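Local coordinates for response regulator receiver protein (Paraburkholderia phymatum, PDB 5TE9) that probably relays two-component signals as a CheY-like receiver domain that takes a phosphoryl group on an aspartate, at residues 55-58 / 64-67; 22-25 / 29-32; 74-79 / 87-92. All blocks are in the same frame, centred on the assembly; numbering follows the deposited sequence.

Contact 1 of 3, residues 55-58 / 64-67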
ATOM      1  N   ALA A  55     -20.085  11.187  14.132  1.00 64.18           N
ATOM      2  CA  ALA A  55     -19.862  10.804  12.736  1.00 60.92           C
ATOM      3  C   ALA A  55     -20.680  11.677  11.795  1.00 59.01           C
ATOM      4  O   ALA A  55     -20.174  12.164  10.779  1.00 57.52           O
ATOM      5  CB  ALA A  55     -20.196   9.329  12.529  1.00 57.05           C
ATOM      6  N   MET A  56     -21.947  11.899  12.128  1.00 62.77           N
ATOM      7  CA  MET A  56     -22.759  12.799  11.319  1.00 69.99           C
ATOM      8  C   MET A  56     -22.293  14.246  11.441  1.00 72.66           C
ATOM      9  O   MET A  56     -22.419  15.016  10.485  1.00 75.23           O
ATOM     10  CB  MET A  56     -24.229  12.669  11.717  1.00 70.59           C
ATOM     11  CG  MET A  56     -24.753  11.258  11.564  1.00 67.73           C
ATOM     12  SD  MET A  56     -24.369  10.588   9.931  1.00 60.79           S
ATOM     13  CE  MET A  56     -25.293  11.722   8.887  1.00 59.75           C
ATOM     14  N   GLU A  57     -21.763  14.636  12.600  1.00 70.39           N
ATOM     15  CA  GLU A  57     -21.182  15.969  12.728  1.00 71.89           C
ATOM     16  C   GLU A  57     -20.017  16.146  11.761  1.00 70.66           C
ATOM     17  O   GLU A  57     -19.838  17.220  11.176  1.00 74.00           O
ATOM     18  CB  GLU A  57     -20.724  16.194  14.166  1.00 72.60           C
ATOM     19  CG  GLU A  57     -21.501  17.243  14.924  1.00 78.79           C
ATOM     20  CD  GLU A  57     -21.216  17.219  16.416  1.00 86.76           C
ATOM     21  OE1 GLU A  57     -20.178  16.654  16.830  1.00 84.75           O
ATOM     22  OE2 GLU A  57     -22.043  17.768  17.179  1.00 97.39           O
ATOM     23  N   PHE A  58     -19.217  15.092  11.589  1.00 63.98           N
ATOM     24  CA  PHE A  58     -18.103  15.120  10.649  1.00 58.80           C
ATOM     25  C   PHE A  58     -18.589  15.223   9.208  1.00 59.04           C
ATOM     26  O   PHE A  58     -18.188  16.126   8.469  1.00 54.68           O
ATOM     27  CB  PHE A  58     -17.267  13.862  10.829  1.00 59.13           C
ATOM     28  CG  PHE A  58     -15.888  13.965  10.253  1.00 55.34           C
ATOM     29  CD1 PHE A  58     -14.864  14.540  10.988  1.00 54.21           C
ATOM     30  CD2 PHE A  58     -15.621  13.498   8.981  1.00 54.60           C
ATOM     31  CE1 PHE A  58     -13.587  14.634  10.458  1.00 59.17           C
ATOM     32  CE2 PHE A  58     -14.349  13.586   8.447  1.00 53.40           C
ATOM     33  CZ  PHE A  58     -13.331  14.157   9.183  1.00 54.31           C
ATOM     34  N   GLN A  64     -18.013  21.267  15.901  1.00 88.41           N
ATOM     35  CA  GLN A  64     -16.561  21.192  16.032  1.00 89.54           C
ATOM     36  C   GLN A  64     -15.901  20.765  14.730  1.00 91.64           C
ATOM     37  O   GLN A  64     -14.735  21.095  14.487  1.00 96.11           O
ATOM     38  CB  GLN A  64     -16.178  20.219  17.150  1.00 84.76           C
ATOM     39  CG  GLN A  64     -16.173  18.758  16.728  1.00 80.98           C
ATOM     40  CD  GLN A  64     -16.204  17.808  17.907  1.00 85.06           C
ATOM     41  OE1 GLN A  64     -16.093  18.227  19.064  1.00 90.88           O
ATOM     42  NE2 GLN A  64     -16.368  16.521  17.623  1.00 79.18           N
ATOM     43  N   HIS A  65     -16.621  20.028  13.889  1.00 88.61           N
ATOM     44  CA  HIS A  65     -16.101  19.559  12.617  1.00 79.73           C
ATOM     45  C   HIS A  65     -16.494  20.474  11.471  1.00 79.64           C
ATOM     46  O   HIS A  65     -16.636  20.012  10.337  1.00 78.84           O
ATOM     47  CB  HIS A  65     -16.582  18.140  12.346  1.00 78.24           C
ATOM     48  CG  HIS A  65     -16.143  17.151  13.376  1.00 81.16           C
ATOM     49  ND1 HIS A  65     -14.819  16.813  13.564  1.00 79.67           N
ATOM     50  CD2 HIS A  65     -16.852  16.417  14.265  1.00 82.42           C
ATOM     51  CE1 HIS A  65     -14.732  15.909  14.524  1.00 78.37           C
ATOM     52  NE2 HIS A  65     -15.951  15.649  14.963  1.00 80.46           N
ATOM     53  N   SER A  66     -16.669  21.766  11.744  1.00 74.73           N
ATOM     54  CA  SER A  66     -17.091  22.691  10.702  1.00 81.06           C
ATOM     55  C   SER A  66     -16.108  22.757   9.542  1.00 80.56           C
ATOM     56  O   SER A  66     -16.494  23.174   8.445  1.00 83.38           O
ATOM     57  CB  SER A  66     -17.288  24.081  11.295  1.00 92.62           C
ATOM     58  OG  SER A  66     -16.085  24.546  11.879  1.00 98.39           O
ATOM     59  N   ASP A  67     -14.850  22.350   9.748  1.00 79.18           N
ATOM     60  CA  ASP A  67     -13.845  22.336   8.691  1.00 71.34           C
ATOM     61  C   ASP A  67     -13.322  20.931   8.421  1.00 73.72           C
ATOM     62  O   ASP A  67     -12.174  20.756   8.021  1.00 73.04           O
ATOM     63  CB  ASP A  67     -12.693  23.273   9.031  1.00 74.85           C
ATOM     64  CG  ASP A  67     -12.986  24.714   8.654  1.00 86.27           C
ATOM     65  OD1 ASP A  67     -13.200  24.989   7.448  1.00 85.35           O
ATOM     66  OD2 ASP A  67     -13.009  25.566   9.568  1.00 85.97           O
TER
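The imidazole of His-65 lies between two partners: CD1 of Phe-58 presses on one face, and CG of Gln-64, the preceding residue, covers the opposite face 3.4 Å above its centre. At the imidazole edge, near the ring plane, sits CB of Glu-57, 3.9 Å from His-65 CD2. Phe-58 meets the histidine with its edge, a T-shaped (edge-to-face) pair with centroids 5.1 Å apart and planes at 68°; Phe-58 CD1 comes within 3.4 Å of His-65 ND1, toward the rim of the imidazole. The phenyl ring reaches this place because its CG stands trans to the backbone N (chi1 -162°). CB of His-65 also rests 3.6 Å from the carbonyl O of Glu-57. Further out, the side chains of Glu-57 and Gln-64 cross at about a right angle, their carboxylate and amide planes 66° apart, with Glu-57 OE1 3.9 Å from Gln-64 NE2. The contact folds the loop after helix 52-60 back against that helix, before the chain enters strand 71-76. Phe-58 also touches Leu-21 of strand 19-23 and meets the ring of His-47, while Met-56 faces helix 85-94.

Contact 2 of 3, residues 22-25 / 29-32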
ATOM      1  N   LEU A  22     -12.963   6.784  10.249  1.00 33.07           N
ATOM      2  CA  LEU A  22     -13.145   5.544  10.989  1.00 35.84           C
ATOM      3  C   LEU A  22     -14.111   5.851  12.114  1.00 40.18           C
ATOM      4  O   LEU A  22     -13.807   6.663  12.994  1.00 44.85           O
ATOM      5  CB  LEU A  22     -11.823   5.001  11.530  1.00 30.76           C
ATOM      6  CG  LEU A  22     -11.929   3.874  12.557  1.00 33.12           C
ATOM      7  CD1 LEU A  22     -12.550   2.655  11.970  1.00 37.97           C
ATOM      8  CD2 LEU A  22     -10.564   3.535  13.052  1.00 32.58           C
ATOM      9  N   VAL A  23     -15.278   5.223  12.054  1.00 42.14           N
ATOM     10  CA  VAL A  23     -16.327   5.397  13.039  1.00 39.18           C
ATOM     11  C   VAL A  23     -16.298   4.122  13.867  1.00 43.13           C
ATOM     12  O   VAL A  23     -16.909   3.118  13.524  1.00 41.73           O
ATOM     13  CB  VAL A  23     -17.688   5.642  12.387  1.00 43.26           C
ATOM     14  CG1 VAL A  23     -18.678   6.115  13.416  1.00 36.04           C
ATOM     15  CG2 VAL A  23     -17.567   6.697  11.294  1.00 41.28           C
ATOM     16  N   GLU A  24     -15.563   4.159  14.974  1.00 50.41           N
ATOM     17  CA  GLU A  24     -15.406   2.992  15.824  1.00 51.06           C
ATOM     18  C   GLU A  24     -15.326   3.458  17.268  1.00 59.65           C
ATOM     19  O   GLU A  24     -14.636   4.433  17.576  1.00 61.87           O
ATOM     20  CB  GLU A  24     -14.160   2.191  15.441  1.00 45.58           C
ATOM     21  CG  GLU A  24     -13.703   1.210  16.493  1.00 50.62           C
ATOM     22  CD  GLU A  24     -14.580  -0.006  16.591  1.00 57.46           C
ATOM     23  OE1 GLU A  24     -14.555  -0.823  15.649  1.00 62.27           O
ATOM     24  OE2 GLU A  24     -15.291  -0.152  17.606  1.00 63.70           O
ATOM     25  N   ASP A  25     -16.040   2.762  18.149  1.00 65.10           N
ATOM     26  CA  ASP A  25     -16.053   3.151  19.551  1.00 64.54           C
ATOM     27  C   ASP A  25     -14.934   2.511  20.363  1.00 64.01           C
ATOM     28  O   ASP A  25     -14.538   3.069  21.390  1.00 65.88           O
ATOM     29  CB  ASP A  25     -17.403   2.809  20.182  1.00 66.52           C
ATOM     30  CG  ASP A  25     -17.347   1.561  21.041  1.00 71.57           C
ATOM     31  OD1 ASP A  25     -17.308   0.447  20.467  1.00 71.39           O
ATOM     32  OD2 ASP A  25     -17.332   1.702  22.290  1.00 72.63           O
ATOM     33  N   ASP A  29      -9.401  -0.928  19.390  1.00 48.12           N
ATOM     34  CA  ASP A  29      -9.499  -1.161  17.952  1.00 50.68           C
ATOM     35  C   ASP A  29      -9.116   0.080  17.156  1.00 49.52           C
ATOM     36  O   ASP A  29      -8.502  -0.038  16.085  1.00 45.04           O
ATOM     37  CB  ASP A  29     -10.904  -1.635  17.587  1.00 50.50           C
ATOM     38  CG  ASP A  29     -11.171  -3.052  18.051  1.00 63.88           C
ATOM     39  OD1 ASP A  29     -10.243  -3.884  17.966  1.00 74.73           O
ATOM     40  OD2 ASP A  29     -12.297  -3.334  18.506  1.00 71.91           O
ATOM     41  N   VAL A  30      -9.449   1.277  17.661  1.00 41.78           N
ATOM     42  CA  VAL A  30      -8.955   2.495  17.014  1.00 47.02           C
ATOM     43  C   VAL A  30      -7.433   2.535  17.065  1.00 50.12           C
ATOM     44  O   VAL A  30      -6.769   2.964  16.109  1.00 51.82           O
ATOM     45  CB  VAL A  30      -9.572   3.748  17.659  1.00 48.28           C
ATOM     46  CG1 VAL A  30      -8.749   4.983  17.323  1.00 40.70           C
ATOM     47  CG2 VAL A  30     -11.003   3.931  17.197  1.00 44.20           C
ATOM     48  N   MET A  31      -6.857   2.072  18.178  1.00 53.95           N
ATOM     49  CA  MET A  31      -5.408   2.064  18.330  1.00 55.33           C
ATOM     50  C   MET A  31      -4.748   1.170  17.281  1.00 52.20           C
ATOM     51  O   MET A  31      -3.729   1.542  16.695  1.00 46.25           O
ATOM     52  CB  MET A  31      -5.045   1.612  19.746  1.00 68.00           C
ATOM     53  CG  MET A  31      -3.964   2.451  20.404  1.00 83.69           C
ATOM     54  SD  MET A  31      -4.042   4.174  19.882  1.00 88.08           S
ATOM     55  CE  MET A  31      -2.318   4.459  19.468  1.00 84.81           C
ATOM     56  N   ILE A  32      -5.339   0.002  17.015  1.00 48.72           N
ATOM     57  CA  ILE A  32      -4.798  -0.932  16.030  1.00 49.90           C
ATOM     58  C   ILE A  32      -4.730  -0.295  14.645  1.00 47.59           C
ATOM     59  O   ILE A  32      -3.735  -0.444  13.922  1.00 47.72           O
ATOM     60  CB  ILE A  32      -5.638  -2.221  16.022  1.00 51.68           C
ATOM     61  CG1 ILE A  32      -5.388  -3.004  17.311  1.00 54.50           C
ATOM     62  CG2 ILE A  32      -5.357  -3.053  14.770  1.00 45.48           C
ATOM     63  CD1 ILE A  32      -6.475  -3.990  17.637  1.00 55.27           C
TER
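This is a buried contact made mostly by carbon atoms, two of its four side chains being acidic, at the C-terminal end of strand 19-23, where the chain leaves the sheet and passes through a short turn into helix 27-39. Val-30 is its hub. Its CG2 methyl, set trans to the carbonyl carbon, touches Glu-24 at three atoms: 3.7 Å from the carbonyl O of Glu-24, 3.9 Å from Glu-24 CG and close to its CB. The same methyl meets CD2 of Leu-22 at 4.2 Å, the two side chains passing at a slant, and Val-30 also packs on Val-48 of strand 46-49. Leu-22 and Glu-24 both direct their CB atoms toward the helix, whereas Val-23 between them turns to the other side of the sheet. Strand 19-23, helix 27-39 and strand 46-49 form a beta-alpha-beta unit of the CheY-like receiver fold. Glu-24, just after its first strand, lies beside Asp-77, the predicted phosphorylation site, consistent with the acidic cluster of receiver domains. Glu-24 CG is 4.1 Å from Asp-29 CB, and the bend at chi2 (74°) brings Glu-24 CD to the same distance from that atom. The carboxylates are turned 59° against each other, with Glu-24 OE1 4.4 Å from Asp-29 OD2. Other groups hold these acids: Glu-24 OE2 accepts a hydrogen bond from the backbone N of Ser-26, and Asp-29 OD2 makes a weak one with Ser-26 OG. Glu-24 OE1 has a long, weak ion pair with Lys-129, whose charge would probably ease the crowding of negative groups here; Asp-29 packs on both Lys-129 and Pro-130.

Contact 3 of 3, residues 74-79 / 87-92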
ATOM      1  N   ILE A  74     -15.375   5.648   4.289  1.00 38.24           N
ATOM      2  CA  ILE A  74     -15.942   5.586   5.629  1.00 33.45           C
ATOM      3  C   ILE A  74     -15.892   4.138   6.083  1.00 35.21           C
ATOM      4  O   ILE A  74     -16.384   3.253   5.377  1.00 43.15           O
ATOM      5  CB  ILE A  74     -17.400   6.096   5.666  1.00 39.93           C
ATOM      6  CG1 ILE A  74     -17.493   7.551   5.192  1.00 36.69           C
ATOM      7  CG2 ILE A  74     -17.973   5.943   7.079  1.00 37.03           C
ATOM      8  CD1 ILE A  74     -18.912   8.030   4.977  1.00 39.26           C
ATOM      9  N   ILE A  75     -15.325   3.901   7.262  1.00 33.22           N
ATOM     10  CA  ILE A  75     -15.279   2.578   7.880  1.00 33.30           C
ATOM     11  C   ILE A  75     -16.111   2.642   9.152  1.00 41.45           C
ATOM     12  O   ILE A  75     -15.781   3.404  10.070  1.00 47.43           O
ATOM     13  CB  ILE A  75     -13.834   2.150   8.190  1.00 35.00           C
ATOM     14  CG1 ILE A  75     -12.964   2.182   6.912  1.00 34.87           C
ATOM     15  CG2 ILE A  75     -13.803   0.799   8.876  1.00 37.75           C
ATOM     16  CD1 ILE A  75     -11.503   1.845   7.145  1.00 37.97           C
ATOM     17  N   LEU A  76     -17.153   1.815   9.230  1.00 37.00           N
ATOM     18  CA  LEU A  76     -18.276   2.037  10.132  1.00 39.52           C
ATOM     19  C   LEU A  76     -18.541   0.790  10.960  1.00 42.49           C
ATOM     20  O   LEU A  76     -18.916  -0.259  10.425  1.00 45.82           O
ATOM     21  CB  LEU A  76     -19.532   2.443   9.344  1.00 44.68           C
ATOM     22  CG  LEU A  76     -20.832   2.667  10.131  1.00 47.55           C
ATOM     23  CD1 LEU A  76     -20.665   3.740  11.195  1.00 44.77           C
ATOM     24  CD2 LEU A  76     -21.960   3.045   9.199  1.00 45.49           C
ATOM     25  N   ASP A  77     -18.352   0.909  12.265  1.00 42.64           N
ATOM     26  CA  ASP A  77     -18.837  -0.079  13.207  1.00 45.49           C
ATOM     27  C   ASP A  77     -20.342   0.097  13.372  1.00 61.69           C
ATOM     28  O   ASP A  77     -20.907   1.153  13.081  1.00 61.31           O
ATOM     29  CB  ASP A  77     -18.106   0.081  14.540  1.00 54.49           C
ATOM     30  CG  ASP A  77     -18.325  -1.080  15.497  1.00 60.45           C
ATOM     31  OD1 ASP A  77     -19.458  -1.556  15.648  1.00 66.58           O
ATOM     32  OD2 ASP A  77     -17.343  -1.508  16.124  1.00 64.10           O
ATOM     33  N   LEU A  78     -21.001  -0.969  13.815  1.00 69.44           N
ATOM     34  CA  LEU A  78     -22.425  -0.916  14.104  1.00 78.39           C
ATOM     35  C   LEU A  78     -22.714  -0.640  15.576  1.00 80.94           C
ATOM     36  O   LEU A  78     -23.711   0.020  15.893  1.00 79.86           O
ATOM     37  CB  LEU A  78     -23.075  -2.232  13.683  1.00 88.03           C
ATOM     38  CG  LEU A  78     -22.796  -2.661  12.243  1.00 86.51           C
ATOM     39  CD1 LEU A  78     -23.214  -4.117  12.042  1.00 90.82           C
ATOM     40  CD2 LEU A  78     -23.536  -1.743  11.274  1.00 84.71           C
ATOM     41  N   ASN A  79     -21.861  -1.130  16.476  1.00 85.20           N
ATOM     42  CA  ASN A  79     -21.949  -0.847  17.906  1.00 89.58           C
ATOM     43  C   ASN A  79     -21.474   0.569  18.210  1.00 86.43           C
ATOM     44  O   ASN A  79     -20.302   0.765  18.549  1.00 93.09           O
ATOM     45  CB  ASN A  79     -21.108  -1.858  18.703  1.00 88.56           C
ATOM     46  CG  ASN A  79     -21.286  -1.730  20.226  1.00 86.75           C
ATOM     47  OD1 ASN A  79     -21.637  -0.673  20.753  1.00 87.98           O
ATOM     48  ND2 ASN A  79     -21.034  -2.827  20.933  1.00 82.09           N
ATOM     49  N   GLU A  87     -28.227   3.917  12.162  1.00 70.08           N
ATOM     50  CA  GLU A  87     -28.669   5.292  11.936  1.00 77.04           C
ATOM     51  C   GLU A  87     -27.690   6.044  11.040  1.00 72.56           C
ATOM     52  O   GLU A  87     -28.103   6.748  10.110  1.00 74.22           O
ATOM     53  CB  GLU A  87     -28.857   6.026  13.269  1.00 83.36           C
ATOM     54  CG  GLU A  87     -29.929   5.439  14.177  1.00 89.93           C
ATOM     55  CD  GLU A  87     -30.369   6.406  15.266  1.00 96.65           C
ATOM     56  OE1 GLU A  87     -31.225   7.277  14.986  1.00100.82           O
ATOM     57  OE2 GLU A  87     -29.855   6.298  16.401  1.00 96.56           O
ATOM     58  N   VAL A  88     -26.389   5.891  11.286  1.00 67.40           N
ATOM     59  CA  VAL A  88     -25.397   6.609  10.486  1.00 64.49           C
ATOM     60  C   VAL A  88     -25.509   6.215   9.017  1.00 59.70           C
ATOM     61  O   VAL A  88     -25.565   7.076   8.130  1.00 58.63           O
ATOM     62  CB  VAL A  88     -23.980   6.359  11.033  1.00 57.03           C
ATOM     63  CG1 VAL A  88     -22.930   6.868  10.039  1.00 49.33           C
ATOM     64  CG2 VAL A  88     -23.816   7.015  12.400  1.00 54.63           C
ATOM     65  N   LEU A  89     -25.549   4.907   8.744  1.00 58.21           N
ATOM     66  CA  LEU A  89     -25.676   4.421   7.369  1.00 60.86           C
ATOM     67  C   LEU A  89     -26.966   4.915   6.712  1.00 64.14           C
ATOM     68  O   LEU A  89     -26.956   5.362   5.558  1.00 60.65           O
ATOM     69  CB  LEU A  89     -25.630   2.896   7.363  1.00 63.28           C
ATOM     70  CG  LEU A  89     -25.137   2.208   6.100  1.00 70.56           C
ATOM     71  CD1 LEU A  89     -24.088   3.061   5.427  1.00 74.82           C
ATOM     72  CD2 LEU A  89     -24.538   0.873   6.475  1.00 69.26           C
ATOM     73  N   GLN A  90     -28.087   4.857   7.440  1.00 65.99           N
ATOM     74  CA  GLN A  90     -29.358   5.291   6.869  1.00 69.71           C
ATOM     75  C   GLN A  90     -29.334   6.777   6.540  1.00 71.68           C
ATOM     76  O   GLN A  90     -29.905   7.206   5.527  1.00 73.98           O
ATOM     77  CB  GLN A  90     -30.509   4.985   7.828  1.00 69.31           C
ATOM     78  CG  GLN A  90     -30.734   3.515   8.130  1.00 68.42           C
ATOM     79  CD  GLN A  90     -31.568   3.323   9.389  1.00 74.38           C
ATOM     80  OE1 GLN A  90     -31.433   4.080  10.350  1.00 78.61           O
ATOM     81  NE2 GLN A  90     -32.442   2.322   9.382  1.00 75.29           N
ATOM     82  N   GLU A  91     -28.697   7.586   7.393  1.00 71.66           N
ATOM     83  CA  GLU A  91     -28.643   9.015   7.111  1.00 76.07           C
ATOM     84  C   GLU A  91     -27.690   9.294   5.963  1.00 71.09           C
ATOM     85  O   GLU A  91     -27.899  10.240   5.194  1.00 72.12           O
ATOM     86  CB  GLU A  91     -28.253   9.803   8.371  1.00 76.84           C
ATOM     87  CG  GLU A  91     -29.251   9.656   9.529  1.00 81.82           C
ATOM     88  CD  GLU A  91     -28.960  10.565  10.723  1.00 87.36           C
ATOM     89  OE1 GLU A  91     -28.807  11.790  10.518  1.00 92.03           O
ATOM     90  OE2 GLU A  91     -28.897  10.053  11.869  1.00 85.23           O
ATOM     91  N   LEU A  92     -26.672   8.448   5.807  1.00 67.66           N
ATOM     92  CA  LEU A  92     -25.734   8.568   4.698  1.00 67.06           C
ATOM     93  C   LEU A  92     -26.442   8.384   3.364  1.00 72.29           C
ATOM     94  O   LEU A  92     -26.386   9.250   2.488  1.00 77.55           O
ATOM     95  CB  LEU A  92     -24.630   7.527   4.851  1.00 63.99           C
ATOM     96  CG  LEU A  92     -23.413   7.853   5.694  1.00 63.75           C
ATOM     97  CD1 LEU A  92     -22.735   6.556   6.075  1.00 66.11           C
ATOM     98  CD2 LEU A  92     -22.495   8.716   4.868  1.00 59.58           C
TER
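Strand 71-76 and helix 85-94 are the first two elements of a beta-alpha-beta unit completed by strand 103-107, and this contact is the apolar seam between them. The axes of strand 74-76 and helix 87-92 run roughly antiparallel (146°), 10.7 Å apart at closest approach. Ile-74 and Leu-92 reach toward each other tip to tip, Ile-74 CD1 lying 3.6 Å from Leu-92 CD2. Leu-76, with CG trans to its backbone N (chi1 178°), spreads both methyls over the preceding turn of the helix: CD1 and CD2 of Leu-76 each come within 4.0 Å of Val-88 CG1, and CD2 of Leu-76 also meets CB of Leu-89 at 4.1 Å. Leu-59 of helix 52-60 touches both Ile-74 and Leu-92, closing one flank, and Leu-89 continues onto Val-103 and Val-105. Next in the chain, Asp-77 OD1 accepts a hydrogen bond from the backbone N of Asn-79 (2.6 Å), on its anti side and 31° out of the carboxylate plane, making an Asx turn; Asp-77 OD2 forms a salt bridge with Lys-129. Asp-77 is the predicted phosphorylation site, unmodified here, an aspartate at the carboxyl end of the central strand as in CheY-type receiver domains.

Contacts 2, 1 and 3 follow one another along the chain, all within one receiver domain, their centres about 13 to 17 Å apart. Contacts 2 and 3 share the parallel sheet: strands 19-23 and 71-76 are neighbours in it, joined by a probable hydrogen bond from Val-23 N to Ile-75 O (2.7 Å). Contact 1 lies on helix 52-60, which packs beside helix 85-94 of contact 3 through Met-56 CE and Glu-91 CB (3.6 Å), and reaches contact 2 through Ala-55 and Val-23. Near the carboxyl ends of the two strands, the like-charged carboxylates of Glu-24 and Asp-77 lie close, with Lys-129 salt-bridged to Asp-77 and weakly paired with Glu-24; contacts 2 and 3 thus supply adjoining parts of an acidic site that includes the predicted phospho-acceptor Asp-77.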